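Local coordinates for catalase (Pseudomonas syringae, PDB 1M7S) that decomposes hydrogen peroxide into water and oxygen with a haem cofactor, protecting the cell from peroxide, at the interface of chains A and B and the interface of chains A and C. Sequence-based numbering; all coordinates share one arbitrary frame. Chains: chain A/B/C, Catalase.

Contacts 1 and 3 belong to the same two-fold A/B interface, about 12 Å apart between the centres of their C-alpha atoms. A:Gln305, A:Leu347 and B:Asn366 of contact 1 return in contact 3 as B:Gln305, B:Leu347 and A:Asn366, so each holds one copy of the same glutamine-to-backbone pairing. Contact 2, by the same measure about 24 Å from contact 1 and 28 Å from contact 3, sets helix 32-41 of chain A against helix 323-339 of chain C. Each subunit thus uses separate patches against different neighbours, away from the catalytic histidine: the centres of contacts 1 and 3 lie about 19 and 17 Å from A:His52 and B:His52.

Contact 1: the interface of chains A and B. Residues chain A 305, 343, 347-348, 367; chain B 365-367.
The carboxamide of A:Gln305 meets the backbone of B:Asn366 in its own plane, and one of its faces is covered from within chain A by A:Leu347, whose CD1 methyl lies 3.6 Å from the amide carbon CD of A:Gln305. In the plane, both polar atoms are used. The amide nitrogen NE2 of A:Gln305 donates to the main-chain O of B:Asn366 over 3.0 Å, almost straight at 177°, while the B:Asn366 N-H returns a bond of 3.0 Å to OE1 of A:Gln305. Each carbonyl oxygen is approached in plane on a lone pair, and this two-point pairing fixes the rotation of the amide. The side chain reaches across because it is extended beyond CG (chi2 -175°). A water also bonds to OE1 of A:Gln305 and lies 2.7 Å from the backbone N of B:Leu365, so it links the glutamine oxygen to that N-H.

Apolar groups back the polar pair. A:Leu347 and B:Leu365 cross at about a right angle, with CD2 of A:Leu347 placed 3.7 Å from CA of B:Leu365. The same methyl meets CG2 of B:Thr367 at 3.9 Å, so it touches both residues of the loop, in directions about a right angle apart. Farther along, the ring of A:Pro348 rests against B:Thr367, its CG 3.6 Å from the threonine main-chain O.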
loop_
_atom_site.group_PDB
_atom_site.type_symbol
_atom_site.label_atom_id
_atom_site.label_comp_id
_atom_site.label_asym_id
_atom_site.label_seq_id
_atom_site.Cartn_x
_atom_site.Cartn_y
_atom_site.Cartn_z
ATOM N N GLN A 305 -14.945 -4.695 5.465
ATOM C CA GLN A 305 -13.783 -4.673 6.337
ATOM C C GLN A 305 -13.719 -5.716 7.445
ATOM O O GLN A 305 -12.629 -5.799 8.071
ATOM C CB GLN A 305 -13.589 -3.272 6.922
ATOM C CG GLN A 305 -13.278 -2.186 5.917
ATOM C CD GLN A 305 -12.972 -0.854 6.568
ATOM O OE1 GLN A 305 -12.007 -0.226 6.145
ATOM N NE2 GLN A 305 -13.742 -0.429 7.605
ATOM N N ASN A 343 -3.104 -2.245 11.085
ATOM C CA ASN A 343 -4.079 -1.819 12.114
ATOM C C ASN A 343 -5.485 -2.298 11.854
ATOM O O ASN A 343 -6.489 -1.820 12.397
ATOM C CB ASN A 343 -3.975 -0.258 12.210
ATOM C CG ASN A 343 -2.676 0.063 12.978
ATOM O OD1 ASN A 343 -2.492 -0.464 14.097
ATOM N ND2 ASN A 343 -1.757 0.843 12.456
ATOM N N LEU A 347 -10.134 -1.676 13.634
ATOM C CA LEU A 347 -11.320 -1.083 13.032
ATOM C C LEU A 347 -12.522 -1.433 13.892
ATOM O O LEU A 347 -12.574 -2.522 14.447
ATOM C CB LEU A 347 -11.571 -1.595 11.583
ATOM C CG LEU A 347 -10.450 -1.294 10.587
ATOM C CD1 LEU A 347 -10.723 -1.962 9.215
ATOM C CD2 LEU A 347 -10.314 0.231 10.327
ATOM N N PRO A 348 -13.537 -0.594 13.987
ATOM C CA PRO A 348 -14.737 -0.828 14.758
ATOM C C PRO A 348 -15.292 -2.236 14.688
ATOM O O PRO A 348 -15.437 -2.920 15.736
ATOM C CB PRO A 348 -15.772 0.241 14.299
ATOM C CG PRO A 348 -14.815 1.347 13.933
ATOM C CD PRO A 348 -13.570 0.723 13.336
ATOM N N THR A 367 -4.555 4.912 14.944
ATOM C CA THR A 367 -5.495 5.880 15.530
ATOM C C THR A 367 -5.463 5.891 17.057
ATOM O O THR A 367 -6.360 6.475 17.673
ATOM C CB THR A 367 -6.932 5.571 15.093
ATOM O OG1 THR A 367 -7.293 4.265 15.553
ATOM C CG2 THR A 367 -7.082 5.495 13.570
ATOM N N LEU B 365 -8.772 1.316 5.709
ATOM C CA LEU B 365 -8.896 1.544 7.160
ATOM C C LEU B 365 -9.848 2.663 7.501
ATOM O O LEU B 365 -9.544 3.626 8.236
ATOM C CB LEU B 365 -7.545 1.746 7.823
ATOM C CG LEU B 365 -6.577 0.549 7.724
ATOM C CD1 LEU B 365 -5.277 0.933 8.428
ATOM C CD2 LEU B 365 -7.127 -0.707 8.365
ATOM N N ASN B 366 -11.082 2.547 7.008
ATOM C CA ASN B 366 -12.098 3.553 7.260
ATOM C C ASN B 366 -12.688 3.279 8.657
ATOM O O ASN B 366 -13.208 2.184 8.933
ATOM C CB ASN B 366 -13.207 3.434 6.204
ATOM C CG ASN B 366 -14.141 4.637 6.339
ATOM O OD1 ASN B 366 -14.790 4.698 7.404
ATOM N ND2 ASN B 366 -14.149 5.556 5.374
ATOM N N THR B 367 -12.477 4.226 9.584
ATOM C CA THR B 367 -12.937 3.962 10.951
ATOM C C THR B 367 -14.270 4.591 11.258
ATOM O O THR B 367 -14.687 4.609 12.432
ATOM C CB THR B 367 -11.893 4.512 11.962
ATOM O OG1 THR B 367 -11.806 5.925 11.664
ATOM C CG2 THR B 367 -10.550 3.832 11.780
HETATM O O HOH W 1 -9.454 -1.252 5.034
#

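Contact 2: the interface of chains A and C. Residues chain A 35, 38-39, 42; chain C 134, 327, 330, 334.
Helix 32-41 of chain A packs against helix 323-339 of chain C, the helix that carries the proximal haem ligand, C:Tyr332. C:Phe330 is the central apolar group. Its ring takes the CD1 methyl of A:Leu35 over one face, 3.7 Å from the ring centroid in a CH-pi contact, while CB of C:Asp334, one turn along its own helix, covers the opposite face. At the ring's edge and in its plane comes A:Gln39, whose CG lies 3.5 Å from CZ of C:Phe330. A:Leu38 runs antiparallel alongside C:Phe330, its CD1 4.0 Å from CD2 of the ring.

Polar groups close the far end. NE2 of A:Gln39 donates to OD1 of C:Asp334 over 3.0 Å, keeping the acceptor in its amide plane but meeting the carboxylate from above, 45° out of its plane. The other carboxylate oxygen, OD2 of C:Asp334, stands only 2.6 Å from OD1 of A:Asp42. Two ionised acids would repel at that separation, so the pair is probably joined by a proton that one of them carries. With its CG anti to the backbone N (chi1 179°), C:Asp334 can present its carboxylate to both partners.

Within the fold, the chain A helix belongs to the N-terminal part of its subunit and lies against the partner's haem-ligand helix. The patch centre is about 29 Å from the catalytic A:His52, so the contact supports the assembly at a distance from that active site.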
loop_
_atom_site.group_PDB
_atom_site.type_symbol
_atom_site.label_atom_id
_atom_site.label_comp_id
_atom_site.label_asym_id
_atom_site.label_seq_id
_atom_site.Cartn_x
_atom_site.Cartn_y
_atom_site.Cartn_z
ATOM N N LEU A 35 -10.051 18.876 -6.135
ATOM C CA LEU A 35 -8.938 17.956 -5.961
ATOM C C LEU A 35 -9.133 17.024 -4.776
ATOM O O LEU A 35 -8.902 15.810 -4.936
ATOM C CB LEU A 35 -7.587 18.693 -5.728
ATOM C CG LEU A 35 -6.776 19.193 -6.933
ATOM C CD1 LEU A 35 -6.085 18.033 -7.646
ATOM C CD2 LEU A 35 -7.614 19.894 -7.964
ATOM N N LEU A 38 -11.861 14.430 -5.714
ATOM C CA LEU A 38 -11.380 13.443 -6.697
ATOM C C LEU A 38 -10.333 12.516 -6.058
ATOM O O LEU A 38 -10.442 11.308 -6.264
ATOM C CB LEU A 38 -10.874 14.128 -7.963
ATOM C CG LEU A 38 -11.930 14.781 -8.872
ATOM C CD1 LEU A 38 -11.224 15.420 -10.072
ATOM C CD2 LEU A 38 -12.921 13.705 -9.323
ATOM N N GLN A 39 -9.428 13.031 -5.242
ATOM C CA GLN A 39 -8.422 12.125 -4.647
ATOM C C GLN A 39 -9.042 11.129 -3.722
ATOM O O GLN A 39 -8.603 9.970 -3.605
ATOM C CB GLN A 39 -7.308 12.966 -3.999
ATOM C CG GLN A 39 -6.432 13.617 -5.064
ATOM C CD GLN A 39 -5.032 13.973 -4.559
ATOM O OE1 GLN A 39 -4.841 14.896 -3.738
ATOM N NE2 GLN A 39 -4.021 13.294 -5.104
ATOM N N ASP A 42 -10.886 8.556 -5.884
ATOM C CA ASP A 42 -9.906 7.762 -6.619
ATOM C C ASP A 42 -9.275 6.656 -5.777
ATOM O O ASP A 42 -8.618 5.752 -6.292
ATOM C CB ASP A 42 -8.777 8.706 -7.116
ATOM C CG ASP A 42 -9.147 9.599 -8.289
ATOM O OD1 ASP A 42 -8.417 10.547 -8.681
ATOM O OD2 ASP A 42 -10.221 9.399 -8.891
ATOM N N ALA C 134 -16.682 17.926 -13.798
ATOM C CA ALA C 134 -16.099 16.807 -13.064
ATOM C C ALA C 134 -16.219 16.900 -11.546
ATOM O O ALA C 134 -16.103 15.866 -10.857
ATOM C CB ALA C 134 -14.630 16.667 -13.491
ATOM N N GLY C 327 -11.471 17.546 -15.465
ATOM C CA GLY C 327 -11.175 16.729 -14.272
ATOM C C GLY C 327 -10.662 15.343 -14.617
ATOM O O GLY C 327 -9.855 14.733 -13.874
ATOM N N PHE C 330 -6.891 14.896 -14.621
ATOM C CA PHE C 330 -6.276 14.566 -13.345
ATOM C C PHE C 330 -6.585 13.181 -12.788
ATOM O O PHE C 330 -5.716 12.434 -12.301
ATOM C CB PHE C 330 -6.797 15.630 -12.305
ATOM C CG PHE C 330 -6.359 15.264 -10.894
ATOM C CD1 PHE C 330 -5.039 15.384 -10.520
ATOM C CD2 PHE C 330 -7.292 14.758 -9.987
ATOM C CE1 PHE C 330 -4.630 15.001 -9.256
ATOM C CE2 PHE C 330 -6.898 14.398 -8.694
ATOM C CZ PHE C 330 -5.561 14.518 -8.314
ATOM N N ASP C 334 -4.223 9.968 -11.344
ATOM C CA ASP C 334 -4.201 9.936 -9.874
ATOM C C ASP C 334 -4.642 8.580 -9.380
ATOM O O ASP C 334 -3.982 7.966 -8.518
ATOM C CB ASP C 334 -5.121 11.072 -9.372
ATOM C CG ASP C 334 -5.160 11.058 -7.839
ATOM O OD1 ASP C 334 -4.092 11.256 -7.243
ATOM O OD2 ASP C 334 -6.273 10.798 -7.310
#

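Contact 3: the interface of chains A and B. Residues chain A 366, 368-370; chain B 40, 300-301, 305, 347.
A two-fold subunit interface of the catalase tetramer is built here from loop backbone and glutamine side chains, which join chain A to chain B. B:Gln301, at the start of helix 300-304, reaches into the chain A loop with its chain extended beyond CG (chi2 166°) and uses both ends of its amide. Its OE1 accepts the backbone N-H of A:Thr370 over 2.8 Å, in the carbonyl plane on a lone pair and nearly straight at 175°. NE2 of B:Gln301 donates to OD1 of A:Asn366 over 2.9 Å, from above the asparagine's carbonyl plane and bent (142° at the hydrogen), and reaches the threonine hydroxyl OG1 weakly. The carbonyl O of A:Gly368 lies over the face of the B:Gln301 amide, 3.2 Å from its carbon CD.

A:Asn366 is gripped along its backbone as well, its N and O pairing with the amide of B:Gln305 just as the twin pair does with the chains exchanged. The NE2 of B:Gln305 also donates to the main-chain O of B:Gln301, so the backbone of B:Gln301 helps to position the B:Gln305 amide. CB of A:Asn366 lies at the edge of the B:Phe300 ring. The asparagine OD1 takes two donors from opposite faces of its plane: NE2 of B:Gln301 and, 2.9 Å away, the backbone N of A:Gly368.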
loop_
_atom_site.group_PDB
_atom_site.type_symbol
_atom_site.label_atom_id
_atom_site.label_comp_id
_atom_site.label_asym_id
_atom_site.label_seq_id
_atom_site.Cartn_x
_atom_site.Cartn_y
_atom_site.Cartn_z
ATOM N N ASN A 366 -2.373 4.638 12.357
ATOM C CA ASN A 366 -2.514 4.257 13.764
ATOM C C ASN A 366 -3.389 5.317 14.456
ATOM O O ASN A 366 -2.993 6.483 14.535
ATOM C CB ASN A 366 -1.141 4.133 14.409
ATOM C CG ASN A 366 -1.295 3.548 15.823
ATOM O OD1 ASN A 366 -1.992 4.151 16.642
ATOM N ND2 ASN A 366 -0.702 2.400 16.136
ATOM N N GLY A 368 -4.440 5.311 17.693
ATOM C CA GLY A 368 -4.444 5.272 19.136
ATOM C C GLY A 368 -3.996 6.602 19.762
ATOM O O GLY A 368 -3.569 7.561 19.116
ATOM N N HIS A 369 -3.995 6.533 21.095
ATOM C CA HIS A 369 -3.491 7.665 21.897
ATOM C C HIS A 369 -2.598 7.089 22.995
ATOM O O HIS A 369 -3.058 6.894 24.120
ATOM C CB HIS A 369 -4.642 8.458 22.496
ATOM C CG HIS A 369 -4.147 9.622 23.297
ATOM N ND1 HIS A 369 -4.559 9.820 24.592
ATOM C CD2 HIS A 369 -3.289 10.638 23.009
ATOM C CE1 HIS A 369 -3.985 10.904 25.086
ATOM N NE2 HIS A 369 -3.218 11.417 24.143
ATOM N N THR A 370 -1.378 6.751 22.655
ATOM C CA THR A 370 -0.456 6.146 23.617
ATOM C C THR A 370 0.271 7.243 24.384
ATOM O O THR A 370 0.676 8.208 23.737
ATOM C CB THR A 370 0.581 5.328 22.818
ATOM O OG1 THR A 370 -0.119 4.391 21.988
ATOM C CG2 THR A 370 1.569 4.591 23.705
ATOM N N ARG B 40 2.888 -7.661 13.228
ATOM C CA ARG B 40 2.734 -6.232 13.521
ATOM C C ARG B 40 4.069 -5.537 13.496
ATOM O O ARG B 40 4.254 -4.434 12.961
ATOM C CB ARG B 40 2.058 -6.049 14.908
ATOM C CG ARG B 40 0.571 -6.430 14.880
ATOM C CD ARG B 40 -0.243 -5.375 14.188
ATOM N NE ARG B 40 -0.049 -4.014 14.614
ATOM C CZ ARG B 40 -0.673 -3.321 15.542
ATOM N NH1 ARG B 40 -0.337 -2.055 15.810
ATOM N NH2 ARG B 40 -1.651 -3.881 16.254
ATOM N N PHE B 300 5.112 8.837 17.032
ATOM C CA PHE B 300 4.623 8.274 15.773
ATOM C C PHE B 300 3.202 8.735 15.497
ATOM O O PHE B 300 2.919 9.183 14.386
ATOM C CB PHE B 300 4.639 6.718 15.795
ATOM C CG PHE B 300 4.109 6.133 14.501
ATOM C CD1 PHE B 300 2.795 5.713 14.412
ATOM C CD2 PHE B 300 4.970 6.014 13.414
ATOM C CE1 PHE B 300 2.299 5.184 13.221
ATOM C CE2 PHE B 300 4.473 5.489 12.218
ATOM C CZ PHE B 300 3.171 5.062 12.143
ATOM N N GLN B 301 2.315 8.562 16.481
ATOM C CA GLN B 301 0.926 8.911 16.316
ATOM C C GLN B 301 0.692 10.395 16.025
ATOM O O GLN B 301 -0.185 10.702 15.213
ATOM C CB GLN B 301 0.094 8.517 17.535
ATOM C CG GLN B 301 0.036 6.993 17.687
ATOM C CD GLN B 301 -0.477 6.593 19.053
ATOM O OE1 GLN B 301 -0.513 7.363 20.032
ATOM N NE2 GLN B 301 -0.942 5.336 19.107
ATOM N N GLN B 305 2.684 11.137 12.011
ATOM C CA GLN B 305 1.459 11.146 11.217
ATOM C C GLN B 305 0.863 12.507 10.955
ATOM O O GLN B 305 -0.154 12.538 10.235
ATOM C CB GLN B 305 0.398 10.214 11.870
ATOM C CG GLN B 305 0.867 8.749 11.800
ATOM C CD GLN B 305 -0.189 7.771 12.251
ATOM O OE1 GLN B 305 -0.396 6.687 11.661
ATOM N NE2 GLN B 305 -0.895 8.104 13.330
ATOM N N LEU B 347 -7.132 10.870 11.109
ATOM C CA LEU B 347 -6.330 10.439 12.279
ATOM C C LEU B 347 -6.393 11.542 13.342
ATOM O O LEU B 347 -6.509 12.727 13.012
ATOM C CB LEU B 347 -4.851 10.279 11.876
ATOM C CG LEU B 347 -4.544 9.155 10.880
ATOM C CD1 LEU B 347 -3.073 9.248 10.512
ATOM C CD2 LEU B 347 -4.877 7.775 11.453
#